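Local coordinates for protein nitrite reductase (Hyphomicrobium denitrificans, PDB 2DV6) that probably reduces nitrite to nitric oxide with electrons taken from cytochrome c, using bound copper ions, as a step in denitrification, at residues A[254-259]-A[277-282]; A[202-207]-A[247-252]; A[349-354]-A[399-404]. All coordinates share one frame; numbering follows the deposited sequence.

Contact 1 (A[254-259]-A[277-282]); sequences GIYVYH and LLVEPE. With CU (copper (II) ion), chain H.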
ATOM      1  N   GLY A 254     -45.780 -30.272  10.672  1.00 23.59           N
ATOM      2  CA  GLY A 254     -44.613 -29.945   9.858  1.00 22.97           C
ATOM      3  C   GLY A 254     -43.387 -30.058  10.733  1.00 23.64           C
ATOM      4  O   GLY A 254     -43.489 -30.290  11.932  1.00 24.05           O
ATOM      5  N   ILE A 255     -42.222 -29.925  10.117  1.00 23.41           N
ATOM      6  CA  ILE A 255     -40.966 -29.881  10.817  1.00 22.56           C
ATOM      7  C   ILE A 255     -40.391 -28.446  10.692  1.00 22.22           C
ATOM      8  O   ILE A 255     -40.000 -28.021   9.595  1.00 22.63           O
ATOM      9  CB  ILE A 255     -39.975 -30.968  10.259  1.00 21.63           C
ATOM     10  CG1 ILE A 255     -38.651 -30.931  11.000  1.00 20.52           C
ATOM     11  CG2 ILE A 255     -39.757 -30.825   8.732  1.00 21.32           C
ATOM     12  CD1 ILE A 255     -38.752 -31.226  12.544  1.00 20.31           C
ATOM     13  N   TYR A 256     -40.369 -27.705  11.795  1.00 21.33           N
ATOM     14  CA  TYR A 256     -40.179 -26.260  11.743  1.00 21.16           C
ATOM     15  C   TYR A 256     -38.878 -25.821  12.365  1.00 21.10           C
ATOM     16  O   TYR A 256     -38.494 -26.311  13.410  1.00 21.11           O
ATOM     17  CB  TYR A 256     -41.332 -25.559  12.481  1.00 21.21           C
ATOM     18  CG  TYR A 256     -42.690 -25.781  11.827  1.00 23.75           C
ATOM     19  CD1 TYR A 256     -43.606 -26.698  12.356  1.00 24.04           C
ATOM     20  CD2 TYR A 256     -43.052 -25.077  10.672  1.00 23.97           C
ATOM     21  CE1 TYR A 256     -44.842 -26.887  11.770  1.00 24.15           C
ATOM     22  CE2 TYR A 256     -44.272 -25.277  10.062  1.00 24.98           C
ATOM     23  CZ  TYR A 256     -45.170 -26.179  10.619  1.00 25.94           C
ATOM     24  OH  TYR A 256     -46.399 -26.365  10.009  1.00 26.21           O
ATOM     25  N   VAL A 257     -38.198 -24.850  11.765  1.00 21.49           N
ATOM     26  CA  VAL A 257     -37.102 -24.241  12.523  1.00 21.08           C
ATOM     27  C   VAL A 257     -37.618 -23.224  13.515  1.00 21.11           C
ATOM     28  O   VAL A 257     -38.684 -22.617  13.315  1.00 20.65           O
ATOM     29  CB  VAL A 257     -35.822 -23.814  11.675  1.00 22.13           C
ATOM     30  CG1 VAL A 257     -35.975 -24.059  10.203  1.00 20.46           C
ATOM     31  CG2 VAL A 257     -35.190 -22.459  12.098  1.00 19.22           C
ATOM     32  N   TYR A 258     -36.887 -23.078  14.616  1.00 19.95           N
ATOM     33  CA  TYR A 258     -37.121 -21.933  15.471  1.00 19.99           C
ATOM     34  C   TYR A 258     -35.770 -21.297  15.760  1.00 19.91           C
ATOM     35  O   TYR A 258     -34.753 -21.975  15.656  1.00 21.08           O
ATOM     36  CB  TYR A 258     -37.834 -22.351  16.766  1.00 19.14           C
ATOM     37  CG  TYR A 258     -37.014 -23.154  17.740  1.00 19.64           C
ATOM     38  CD1 TYR A 258     -36.162 -22.525  18.634  1.00 20.30           C
ATOM     39  CD2 TYR A 258     -37.123 -24.550  17.800  1.00 19.93           C
ATOM     40  CE1 TYR A 258     -35.399 -23.275  19.576  1.00 20.23           C
ATOM     41  CE2 TYR A 258     -36.390 -25.291  18.733  1.00 21.20           C
ATOM     42  CZ  TYR A 258     -35.527 -24.641  19.625  1.00 21.69           C
ATOM     43  OH  TYR A 258     -34.758 -25.349  20.556  1.00 21.52           O
ATOM     44  N   HIS A 259     -35.755 -20.020  16.126  1.00 18.84           N
ATOM     45  CA  HIS A 259     -34.499 -19.328  16.357  1.00 19.56           C
ATOM     46  C   HIS A 259     -34.754 -18.075  17.191  1.00 20.08           C
ATOM     47  O   HIS A 259     -35.890 -17.610  17.282  1.00 19.92           O
ATOM     48  CB  HIS A 259     -33.861 -18.943  15.002  1.00 18.55           C
ATOM     49  CG  HIS A 259     -34.791 -18.216  14.088  1.00 18.39           C
ATOM     50  ND1 HIS A 259     -35.050 -16.865  14.208  1.00 21.06           N
ATOM     51  CD2 HIS A 259     -35.532 -18.650  13.035  1.00 18.70           C
ATOM     52  CE1 HIS A 259     -35.901 -16.496  13.260  1.00 20.04           C
ATOM     53  NE2 HIS A 259     -36.222 -17.563  12.549  1.00 19.15           N
ATOM     54  N   LEU A 277     -38.546 -27.804  15.817  1.00 20.64           N
ATOM     55  CA  LEU A 277     -39.797 -28.050  16.464  1.00 22.10           C
ATOM     56  C   LEU A 277     -40.584 -28.929  15.510  1.00 23.26           C
ATOM     57  O   LEU A 277     -40.951 -28.474  14.400  1.00 23.66           O
ATOM     58  CB  LEU A 277     -40.558 -26.742  16.650  1.00 22.90           C
ATOM     59  CG  LEU A 277     -41.920 -26.553  17.386  1.00 24.90           C
ATOM     60  CD1 LEU A 277     -43.017 -25.927  16.556  1.00 24.88           C
ATOM     61  CD2 LEU A 277     -42.441 -27.688  18.280  1.00 23.31           C
ATOM     62  N   LEU A 278     -40.856 -30.164  15.930  1.00 21.71           N
ATOM     63  CA  LEU A 278     -41.662 -31.045  15.135  1.00 23.05           C
ATOM     64  C   LEU A 278     -43.110 -30.955  15.641  1.00 24.20           C
ATOM     65  O   LEU A 278     -43.360 -31.171  16.830  1.00 23.46           O
ATOM     66  CB  LEU A 278     -41.154 -32.504  15.212  1.00 21.80           C
ATOM     67  CG  LEU A 278     -42.074 -33.572  14.547  1.00 22.07           C
ATOM     68  CD1 LEU A 278     -42.299 -33.359  13.045  1.00 21.76           C
ATOM     69  CD2 LEU A 278     -41.606 -35.026  14.773  1.00 20.07           C
ATOM     70  N   VAL A 279     -44.039 -30.653  14.730  1.00 24.61           N
ATOM     71  CA  VAL A 279     -45.475 -30.795  14.997  1.00 24.96           C
ATOM     72  C   VAL A 279     -45.988 -32.016  14.219  1.00 25.53           C
ATOM     73  O   VAL A 279     -46.206 -31.955  13.008  1.00 24.88           O
ATOM     74  CB  VAL A 279     -46.288 -29.519  14.652  1.00 25.13           C
ATOM     75  CG1 VAL A 279     -47.786 -29.707  14.997  1.00 23.36           C
ATOM     76  CG2 VAL A 279     -45.683 -28.285  15.379  1.00 23.48           C
ATOM     77  N   GLU A 280     -46.149 -33.128  14.941  1.00 25.48           N
ATOM     78  CA  GLU A 280     -46.550 -34.404  14.373  1.00 26.30           C
ATOM     79  C   GLU A 280     -47.955 -34.321  13.774  1.00 27.02           C
ATOM     80  O   GLU A 280     -48.822 -33.610  14.322  1.00 26.18           O
ATOM     81  CB  GLU A 280     -46.539 -35.479  15.467  1.00 26.78           C
ATOM     82  CG  GLU A 280     -45.138 -35.899  15.974  1.00 29.73           C
ATOM     83  CD  GLU A 280     -45.117 -37.288  16.636  1.00 30.73           C
ATOM     84  OE1 GLU A 280     -46.144 -37.994  16.599  1.00 31.88           O
ATOM     85  OE2 GLU A 280     -44.070 -37.681  17.195  1.00 31.71           O
ATOM     86  N   PRO A 281     -48.195 -35.032  12.652  1.00 27.28           N
ATOM     87  CA  PRO A 281     -49.577 -35.171  12.216  1.00 29.18           C
ATOM     88  C   PRO A 281     -50.343 -36.038  13.222  1.00 31.71           C
ATOM     89  O   PRO A 281     -49.722 -36.746  14.035  1.00 31.92           O
ATOM     90  CB  PRO A 281     -49.473 -35.894  10.869  1.00 27.74           C
ATOM     91  CG  PRO A 281     -48.170 -36.613  10.909  1.00 28.77           C
ATOM     92  CD  PRO A 281     -47.256 -35.697  11.733  1.00 28.21           C
ATOM     93  N   GLU A 282     -51.668 -35.966  13.171  1.00 34.66           N
ATOM     94  CA  GLU A 282     -52.552 -36.794  13.995  1.00 38.42           C
ATOM     95  C   GLU A 282     -52.071 -38.253  14.092  1.00 38.77           C
ATOM     96  O   GLU A 282     -51.931 -38.785  15.196  1.00 39.99           O
ATOM     97  CB  GLU A 282     -53.959 -36.757  13.410  1.00 41.10           C
ATOM     98  CG  GLU A 282     -55.088 -36.559  14.414  1.00 47.09           C
ATOM     99  CD  GLU A 282     -55.820 -35.229  14.206  1.00 50.27           C
ATOM    100  OE1 GLU A 282     -55.140 -34.182  14.038  1.00 53.31           O
ATOM    101  OE2 GLU A 282     -57.071 -35.225  14.209  1.00 51.89           O
TER
HETATM  102 CU    CU H 501     -37.468 -17.496  10.938  1.00 28.87          CU
HETATM  103  O   HOH W   1     -37.945 -15.019  10.739  0.50 36.49           O
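Tyr256 and Leu277 form a hydrogen-bonded antiparallel pair: Tyr256 N donates a hydrogen bond to Leu277 O at 2.8 Å and Leu277 N donates one to Tyr256 O. The Tyr256 side chain lies on the same face as Leu277 and Val279. Its CB is 3.5 Å from Leu277 O, and CG is still near that oxygen. CG stands anti to the carbonyl carbon (chi1 -64°), which turns the ring toward Val279; there CD1 meets both Leu277 O and Val279 CG2, and CE1 rests 4.0 Å from Val279 CG2, the methyl lying at the ring edge. At the tip, OH hydrogen-bonds to the carbonyl of Ile252. Gly254 suits its place because a CB here would run into the Tyr256 ring; its O accepts from Val279 N at 2.9 Å. On the opposite face Ile255 CD1 sits 3.8 Å from Leu278 CB, with Phe352 packed against both residues.

Past the paired residues, His259 NE2 binds copper at 2.0 Å, together with His224, His416 of a second subunit and a water. The buried amides and carbonyls of Gly254, Tyr256, Leu277 and Val279 are thus paired in an apolar setting, and the same strand supplies a ligand of a three-histidine site, consistent with the type 2 copper of nitrite reductases.

Contact 2 (A[202-207]-A[247-252]); sequences GDTVEL and TFKALI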
ATOM      1  N   GLY A 202     -52.643 -29.645  17.134  1.00 30.46           N
ATOM      2  CA  GLY A 202     -53.759 -29.442  18.044  1.00 31.43           C
ATOM      3  C   GLY A 202     -53.311 -29.112  19.450  1.00 32.47           C
ATOM      4  O   GLY A 202     -54.119 -28.608  20.255  1.00 32.93           O
ATOM      5  N   ASP A 203     -52.032 -29.387  19.752  1.00 31.56           N
ATOM      6  CA  ASP A 203     -51.481 -29.093  21.075  1.00 30.46           C
ATOM      7  C   ASP A 203     -51.429 -27.600  21.299  1.00 29.70           C
ATOM      8  O   ASP A 203     -51.391 -26.805  20.354  1.00 29.70           O
ATOM      9  CB  ASP A 203     -50.060 -29.677  21.273  1.00 31.22           C
ATOM     10  CG  ASP A 203     -50.062 -31.152  21.619  1.00 31.57           C
ATOM     11  OD1 ASP A 203     -48.979 -31.774  21.709  1.00 32.14           O
ATOM     12  OD2 ASP A 203     -51.154 -31.718  21.796  1.00 32.56           O
ATOM     13  N   THR A 204     -51.409 -27.241  22.568  1.00 29.59           N
ATOM     14  CA  THR A 204     -51.185 -25.889  22.996  1.00 29.90           C
ATOM     15  C   THR A 204     -49.856 -25.907  23.721  1.00 29.28           C
ATOM     16  O   THR A 204     -49.628 -26.749  24.593  1.00 29.71           O
ATOM     17  CB  THR A 204     -52.327 -25.422  23.930  1.00 30.36           C
ATOM     18  OG1 THR A 204     -53.510 -25.251  23.151  1.00 32.41           O
ATOM     19  CG2 THR A 204     -52.005 -24.117  24.555  1.00 30.41           C
ATOM     20  N   VAL A 205     -48.960 -25.011  23.324  1.00 28.17           N
ATOM     21  CA  VAL A 205     -47.645 -24.982  23.900  1.00 26.93           C
ATOM     22  C   VAL A 205     -47.587 -23.835  24.865  1.00 27.13           C
ATOM     23  O   VAL A 205     -47.986 -22.713  24.535  1.00 26.24           O
ATOM     24  CB  VAL A 205     -46.534 -24.790  22.827  1.00 26.57           C
ATOM     25  CG1 VAL A 205     -45.170 -24.559  23.499  1.00 24.99           C
ATOM     26  CG2 VAL A 205     -46.487 -25.981  21.870  1.00 25.32           C
ATOM     27  N   GLU A 206     -47.093 -24.116  26.063  1.00 26.41           N
ATOM     28  CA  GLU A 206     -46.893 -23.056  27.007  1.00 26.29           C
ATOM     29  C   GLU A 206     -45.396 -22.934  27.178  1.00 25.81           C
ATOM     30  O   GLU A 206     -44.757 -23.781  27.784  1.00 25.81           O
ATOM     31  CB  GLU A 206     -47.583 -23.359  28.334  1.00 27.07           C
ATOM     32  CG  GLU A 206     -47.439 -22.250  29.349  1.00 29.74           C
ATOM     33  CD  GLU A 206     -48.053 -22.624  30.711  1.00 31.95           C
ATOM     34  OE1 GLU A 206     -47.284 -22.780  31.685  1.00 31.84           O
ATOM     35  OE2 GLU A 206     -49.296 -22.770  30.792  1.00 33.39           O
ATOM     36  N   LEU A 207     -44.835 -21.874  26.619  1.00 25.94           N
ATOM     37  CA  LEU A 207     -43.389 -21.703  26.619  1.00 25.24           C
ATOM     38  C   LEU A 207     -42.925 -20.832  27.778  1.00 25.24           C
ATOM     39  O   LEU A 207     -43.388 -19.710  27.940  1.00 26.04           O
ATOM     40  CB  LEU A 207     -42.939 -21.096  25.281  1.00 26.11           C
ATOM     41  CG  LEU A 207     -41.419 -20.902  25.355  1.00 27.09           C
ATOM     42  CD1 LEU A 207     -40.689 -22.090  24.753  1.00 28.04           C
ATOM     43  CD2 LEU A 207     -41.028 -19.633  24.747  1.00 28.83           C
ATOM     44  N   THR A 247     -48.231 -18.549  25.365  1.00 26.47           N
ATOM     45  CA  THR A 247     -48.953 -19.770  25.015  1.00 26.49           C
ATOM     46  C   THR A 247     -49.351 -19.668  23.559  1.00 26.44           C
ATOM     47  O   THR A 247     -49.787 -18.610  23.123  1.00 26.54           O
ATOM     48  CB  THR A 247     -50.224 -19.937  25.917  1.00 26.25           C
ATOM     49  OG1 THR A 247     -49.804 -20.044  27.275  1.00 25.74           O
ATOM     50  CG2 THR A 247     -51.045 -21.181  25.546  1.00 25.41           C
ATOM     51  N   PHE A 248     -49.214 -20.744  22.801  1.00 26.01           N
ATOM     52  CA  PHE A 248     -49.614 -20.685  21.401  1.00 26.72           C
ATOM     53  C   PHE A 248     -50.140 -22.019  20.947  1.00 27.64           C
ATOM     54  O   PHE A 248     -49.738 -23.048  21.471  1.00 28.00           O
ATOM     55  CB  PHE A 248     -48.477 -20.159  20.470  1.00 27.01           C
ATOM     56  CG  PHE A 248     -47.253 -21.042  20.401  1.00 26.97           C
ATOM     57  CD1 PHE A 248     -47.200 -22.121  19.513  1.00 27.21           C
ATOM     58  CD2 PHE A 248     -46.150 -20.775  21.188  1.00 27.12           C
ATOM     59  CE1 PHE A 248     -46.058 -22.940  19.438  1.00 25.98           C
ATOM     60  CE2 PHE A 248     -44.995 -21.583  21.112  1.00 27.51           C
ATOM     61  CZ  PHE A 248     -44.970 -22.678  20.257  1.00 27.36           C
ATOM     62  N   LYS A 249     -51.067 -21.996  20.003  1.00 28.21           N
ATOM     63  CA  LYS A 249     -51.561 -23.230  19.386  1.00 30.58           C
ATOM     64  C   LYS A 249     -50.692 -23.690  18.205  1.00 29.79           C
ATOM     65  O   LYS A 249     -50.217 -22.865  17.399  1.00 30.42           O
ATOM     66  CB  LYS A 249     -53.028 -23.081  18.936  1.00 32.52           C
ATOM     67  CG  LYS A 249     -54.029 -23.073  20.106  1.00 36.69           C
ATOM     68  CD  LYS A 249     -55.477 -23.281  19.633  1.00 41.33           C
ATOM     69  CE  LYS A 249     -55.893 -24.803  19.620  1.00 44.58           C
ATOM     70  NZ  LYS A 249     -56.524 -25.305  20.935  1.00 46.57           N
ATOM     71  N   ALA A 250     -50.507 -24.999  18.116  1.00 28.87           N
ATOM     72  CA  ALA A 250     -49.839 -25.648  16.996  1.00 28.41           C
ATOM     73  C   ALA A 250     -50.887 -26.132  16.022  1.00 28.60           C
ATOM     74  O   ALA A 250     -51.448 -27.207  16.187  1.00 28.99           O
ATOM     75  CB  ALA A 250     -48.992 -26.822  17.475  1.00 27.89           C
ATOM     76  N   LEU A 251     -51.119 -25.342  14.986  1.00 28.78           N
ATOM     77  CA  LEU A 251     -52.241 -25.562  14.077  1.00 28.98           C
ATOM     78  C   LEU A 251     -51.958 -26.431  12.873  1.00 27.98           C
ATOM     79  O   LEU A 251     -52.883 -26.891  12.246  1.00 27.93           O
ATOM     80  CB  LEU A 251     -52.799 -24.214  13.585  1.00 28.21           C
ATOM     81  CG  LEU A 251     -53.176 -23.205  14.683  1.00 29.88           C
ATOM     82  CD1 LEU A 251     -53.387 -21.803  14.058  1.00 29.49           C
ATOM     83  CD2 LEU A 251     -54.440 -23.686  15.473  1.00 28.56           C
ATOM     84  N   ILE A 252     -50.687 -26.599  12.509  1.00 28.07           N
ATOM     85  CA  ILE A 252     -50.319 -27.256  11.246  1.00 26.46           C
ATOM     86  C   ILE A 252     -49.124 -28.186  11.438  1.00 25.39           C
ATOM     87  O   ILE A 252     -48.058 -27.747  11.903  1.00 24.41           O
ATOM     88  CB  ILE A 252     -50.012 -26.202  10.139  1.00 26.49           C
ATOM     89  CG1 ILE A 252     -51.227 -25.261   9.952  1.00 25.93           C
ATOM     90  CG2 ILE A 252     -49.612 -26.869   8.811  1.00 25.34           C
ATOM     91  CD1 ILE A 252     -50.963 -24.088   8.992  1.00 26.36           C
TER
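Val205 and Phe248 are joined both through their backbones and through their side chains. Two backbone hydrogen bonds link them: Val205 N to Phe248 O at 2.8 Å, and Phe248 N to Val205 O. Beyond the regular strands the pairing is carried on by Ala250 N to Asp203 O, a nearly straight bond (176° at the hydrogen), and by Gly202 N to Ala250 O at 2.9 Å. Gly202 has a positive phi of 96°, at which a side chain would be jammed against the preceding carbonyl. A CA-H...O contact, 3.1 Å from Thr247 CA to Val205 O, supplements the N-H...O bonds.

The apolar part is a CH-pi contact. Phe248 CG sits between the backbone N and the carbonyl carbon (chi1 64°), and the ring lies beside Val205, whose CB stands 3.9 Å from the ring centroid over one face. A branched aliphatic residue offers a broad surface to such a ring, and Phe223 also meets Phe248.

Thr204, Thr247, Glu206 and Lys249 lie on the other face; all but Thr247 are partly exposed, and polar side chains suit a face that reaches solvent and a second subunit. Thr247 OG1 bonds Gly443 O of that subunit, while Glu206 OE1 bonds His208 and OE2 bonds Ala445 N of the second subunit. Asp203, in the loop before the strand, forms a salt bridge with Arg159.

Strand 243-249 is outermost in its sheet within the chain, yet Thr247 and Phe248 also pair with a strand of the second subunit; the arrangement is that of a cupredoxin β-sandwich edge extended across a subunit interface.

Contact 3 (A[349-354]-A[399-404]); sequences VRIFFG and TIVDFK. With K (potassium ion), chain J.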
ATOM      1  N   VAL A 349     -33.909 -45.544   9.102  1.00 28.55           N
ATOM      2  CA  VAL A 349     -33.403 -44.408   9.839  1.00 28.86           C
ATOM      3  C   VAL A 349     -34.055 -43.103   9.334  1.00 28.90           C
ATOM      4  O   VAL A 349     -34.404 -42.967   8.164  1.00 28.85           O
ATOM      5  CB  VAL A 349     -31.870 -44.411   9.716  1.00 29.01           C
ATOM      6  CG1 VAL A 349     -31.299 -43.069   9.593  1.00 29.97           C
ATOM      7  CG2 VAL A 349     -31.243 -45.225  10.861  1.00 29.70           C
ATOM      8  N   ARG A 350     -34.243 -42.156  10.237  1.00 28.58           N
ATOM      9  CA  ARG A 350     -34.844 -40.874   9.880  1.00 27.74           C
ATOM     10  C   ARG A 350     -33.906 -39.786  10.393  1.00 26.52           C
ATOM     11  O   ARG A 350     -33.462 -39.855  11.521  1.00 25.53           O
ATOM     12  CB  ARG A 350     -36.220 -40.745  10.531  1.00 27.56           C
ATOM     13  CG  ARG A 350     -36.760 -39.302  10.649  1.00 28.69           C
ATOM     14  CD  ARG A 350     -38.186 -39.337  10.250  1.00 27.46           C
ATOM     15  NE  ARG A 350     -38.945 -39.896  11.315  1.00 29.31           N
ATOM     16  CZ  ARG A 350     -39.987 -40.699  11.183  1.00 28.41           C
ATOM     17  NH1 ARG A 350     -40.560 -41.078  12.299  1.00 29.51           N
ATOM     18  NH2 ARG A 350     -40.456 -41.085   9.984  1.00 26.91           N
ATOM     19  N   ILE A 351     -33.585 -38.811   9.553  1.00 24.74           N
ATOM     20  CA  ILE A 351     -32.827 -37.625  10.009  1.00 23.15           C
ATOM     21  C   ILE A 351     -33.766 -36.420   9.874  1.00 22.04           C
ATOM     22  O   ILE A 351     -34.331 -36.175   8.795  1.00 22.56           O
ATOM     23  CB  ILE A 351     -31.522 -37.414   9.211  1.00 22.73           C
ATOM     24  CG1 ILE A 351     -30.603 -38.643   9.311  1.00 23.67           C
ATOM     25  CG2 ILE A 351     -30.759 -36.108   9.671  1.00 21.94           C
ATOM     26  CD1 ILE A 351     -29.370 -38.591   8.375  1.00 21.74           C
ATOM     27  N   PHE A 352     -33.967 -35.707  10.971  1.00 20.71           N
ATOM     28  CA  PHE A 352     -34.635 -34.395  10.931  1.00 20.93           C
ATOM     29  C   PHE A 352     -33.502 -33.409  10.689  1.00 20.29           C
ATOM     30  O   PHE A 352     -32.611 -33.274  11.543  1.00 19.93           O
ATOM     31  CB  PHE A 352     -35.320 -34.065  12.261  1.00 20.84           C
ATOM     32  CG  PHE A 352     -36.460 -35.002  12.622  1.00 20.59           C
ATOM     33  CD1 PHE A 352     -36.253 -36.061  13.521  1.00 20.30           C
ATOM     34  CD2 PHE A 352     -37.747 -34.804  12.089  1.00 20.11           C
ATOM     35  CE1 PHE A 352     -37.325 -36.914  13.898  1.00 20.39           C
ATOM     36  CE2 PHE A 352     -38.823 -35.651  12.463  1.00 18.85           C
ATOM     37  CZ  PHE A 352     -38.607 -36.707  13.332  1.00 19.43           C
ATOM     38  N   PHE A 353     -33.499 -32.800   9.502  1.00 18.78           N
ATOM     39  CA  PHE A 353     -32.386 -31.935   9.103  1.00 18.76           C
ATOM     40  C   PHE A 353     -32.857 -30.474   8.930  1.00 18.43           C
ATOM     41  O   PHE A 353     -33.775 -30.232   8.171  1.00 18.88           O
ATOM     42  CB  PHE A 353     -31.718 -32.434   7.817  1.00 17.57           C
ATOM     43  CG  PHE A 353     -30.612 -31.519   7.354  1.00 18.79           C
ATOM     44  CD1 PHE A 353     -29.414 -31.439   8.068  1.00 18.78           C
ATOM     45  CD2 PHE A 353     -30.799 -30.668   6.276  1.00 17.73           C
ATOM     46  CE1 PHE A 353     -28.411 -30.563   7.667  1.00 20.75           C
ATOM     47  CE2 PHE A 353     -29.788 -29.789   5.873  1.00 18.35           C
ATOM     48  CZ  PHE A 353     -28.615 -29.733   6.558  1.00 18.66           C
ATOM     49  N   GLY A 354     -32.252 -29.528   9.643  1.00 17.25           N
ATOM     50  CA  GLY A 354     -32.671 -28.148   9.541  1.00 17.80           C
ATOM     51  C   GLY A 354     -31.503 -27.238   9.251  1.00 17.94           C
ATOM     52  O   GLY A 354     -30.378 -27.576   9.568  1.00 18.57           O
ATOM     53  N   THR A 399     -36.154 -30.360   6.645  1.00 20.20           N
ATOM     54  CA  THR A 399     -36.814 -31.532   6.030  1.00 22.01           C
ATOM     55  C   THR A 399     -36.664 -32.756   6.905  1.00 21.00           C
ATOM     56  O   THR A 399     -35.963 -32.761   7.889  1.00 20.89           O
ATOM     57  CB  THR A 399     -36.201 -31.699   4.637  1.00 21.79           C
ATOM     58  OG1 THR A 399     -36.825 -32.580   3.661  1.00 17.51           O
ATOM     59  CG2 THR A 399     -34.677 -31.797   4.644  1.00 26.26           C
ATOM     60  N   ILE A 400     -37.255 -33.827   6.415  1.00 22.51           N
ATOM     61  CA  ILE A 400     -37.173 -35.138   6.993  1.00 23.64           C
ATOM     62  C   ILE A 400     -36.714 -36.046   5.861  1.00 24.25           C
ATOM     63  O   ILE A 400     -37.249 -35.982   4.736  1.00 24.45           O
ATOM     64  CB  ILE A 400     -38.565 -35.575   7.505  1.00 24.23           C
ATOM     65  CG1 ILE A 400     -38.976 -34.707   8.697  1.00 24.13           C
ATOM     66  CG2 ILE A 400     -38.545 -37.076   7.923  1.00 23.11           C
ATOM     67  CD1 ILE A 400     -40.459 -34.846   9.111  1.00 23.01           C
ATOM     68  N   VAL A 401     -35.678 -36.829   6.124  1.00 25.00           N
ATOM     69  CA  VAL A 401     -35.273 -37.878   5.175  1.00 25.43           C
ATOM     70  C   VAL A 401     -35.312 -39.211   5.915  1.00 26.97           C
ATOM     71  O   VAL A 401     -34.943 -39.264   7.104  1.00 28.50           O
ATOM     72  CB  VAL A 401     -33.898 -37.584   4.506  1.00 24.38           C
ATOM     73  CG1 VAL A 401     -33.954 -36.239   3.703  1.00 22.22           C
ATOM     74  CG2 VAL A 401     -32.769 -37.566   5.525  1.00 23.33           C
ATOM     75  N   ASP A 402     -35.820 -40.249   5.251  1.00 28.13           N
ATOM     76  CA  ASP A 402     -35.876 -41.625   5.800  1.00 29.20           C
ATOM     77  C   ASP A 402     -35.152 -42.495   4.789  1.00 29.34           C
ATOM     78  O   ASP A 402     -35.316 -42.297   3.587  1.00 28.00           O
ATOM     79  CB  ASP A 402     -37.315 -42.194   5.880  1.00 30.91           C
ATOM     80  CG  ASP A 402     -38.219 -41.460   6.878  1.00 35.43           C
ATOM     81  OD1 ASP A 402     -39.464 -41.669   6.822  1.00 37.29           O
ATOM     82  OD2 ASP A 402     -37.709 -40.657   7.703  1.00 36.99           O
ATOM     83  N   PHE A 403     -34.400 -43.484   5.273  1.00 29.16           N
ATOM     84  CA  PHE A 403     -33.823 -44.490   4.410  1.00 28.98           C
ATOM     85  C   PHE A 403     -33.487 -45.751   5.197  1.00 29.98           C
ATOM     86  O   PHE A 403     -33.100 -45.705   6.367  1.00 29.39           O
ATOM     87  CB  PHE A 403     -32.569 -43.971   3.713  1.00 27.13           C
ATOM     88  CG  PHE A 403     -31.592 -43.318   4.630  1.00 26.81           C
ATOM     89  CD1 PHE A 403     -30.427 -43.974   4.995  1.00 26.42           C
ATOM     90  CD2 PHE A 403     -31.819 -42.010   5.109  1.00 25.99           C
ATOM     91  CE1 PHE A 403     -29.501 -43.374   5.818  1.00 24.73           C
ATOM     92  CE2 PHE A 403     -30.907 -41.390   5.927  1.00 25.33           C
ATOM     93  CZ  PHE A 403     -29.732 -42.072   6.284  1.00 26.53           C
ATOM     94  N   LYS A 404     -33.654 -46.880   4.524  1.00 31.15           N
ATOM     95  CA  LYS A 404     -33.214 -48.153   5.054  1.00 32.07           C
ATOM     96  C   LYS A 404     -31.724 -48.310   4.799  1.00 31.30           C
ATOM     97  O   LYS A 404     -31.245 -48.088   3.685  1.00 29.89           O
ATOM     98  CB  LYS A 404     -34.007 -49.312   4.422  1.00 33.69           C
ATOM     99  CG  LYS A 404     -33.484 -50.662   4.890  1.00 35.86           C
ATOM    100  CD  LYS A 404     -34.369 -51.793   4.466  1.00 38.49           C
ATOM    101  CE  LYS A 404     -33.654 -53.131   4.717  1.00 39.35           C
ATOM    102  NZ  LYS A 404     -34.656 -54.204   4.963  1.00 42.21           N
TER
HETATM  103  K     K J2503     -30.664 -47.764   1.404  1.00 30.39           K
HETATM  104  O   HOH W   2     -29.884 -47.601  -0.947  1.00 28.21           O
HETATM  105  O   HOH W   3     -32.085 -45.964   0.714  1.00 29.96           O
HETATM  106  O   HOH W   4     -32.540 -48.983   0.825  1.00 36.55           O
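A buried ion pair is the striking feature here: Arg350 and Asp402 face each other as an antiparallel non-hydrogen-bonded pair, their side chains lying side by side. The bond from Arg350 NH2 to Asp402 OD1 is weak, 3.4 Å long with 138° at the hydrogen, and the guanidinium and carboxylate planes are turned 47° apart. The arginine chain bends at chi2 and chi3 and its end is shared: NH1 forms a salt bridge with Glu291 and NH2 also bonds the carbonyl of Pro286. The two acids would probably offset the cost of burying the guanidinium charge.

On the same face, Phe352 CD2 meets Ile400 CG1 at 3.6 Å. The opposite face is mainly apolar. Phe403 receives Val349 CG1 over its ring, 4.2 Å from the centroid, while Ile351 CD1 comes to the ring edge; Ile351 CB touches Val401 CG2. Branched aliphatics and phenylalanine suit this buried surface. Six backbone hydrogen bonds, among them Ile351 N to Val401 O at 2.8 Å, lock the register.

At the strand end, Lys404 O binds potassium at 2.4 Å with Glu369, Asp406 and three waters. Within its sheet, strand 348-357 lies between strands 290-299 and 397-404, and the latter is flanked on its far side by strand 371-374; Phe353 stacks on Phe364 of the other sheet.

In the fold
From the N terminus, contact 2 comes first: it brings residues 202-207 back to 247-252 and closes a loop of 39 residues containing copper ligands His219 and His224. The chain then turns directly from strand 243-249 into strand 254-259, where contact 1 closes a shorter loop through helix 265-270, which includes ligand His268. Contact 3 follows, spanning 44 residues. The three are in series, none nested or crossing. Contacts 1 and 2 touch through Val279, against Ala250 and Ile252, joining two sheets of one cupredoxin domain. Contact 1 also meets contact 3, Ile255 and Leu278 packing on Phe352, so the next domain's sheet is tied in. Contacts 2 and 3 do not touch.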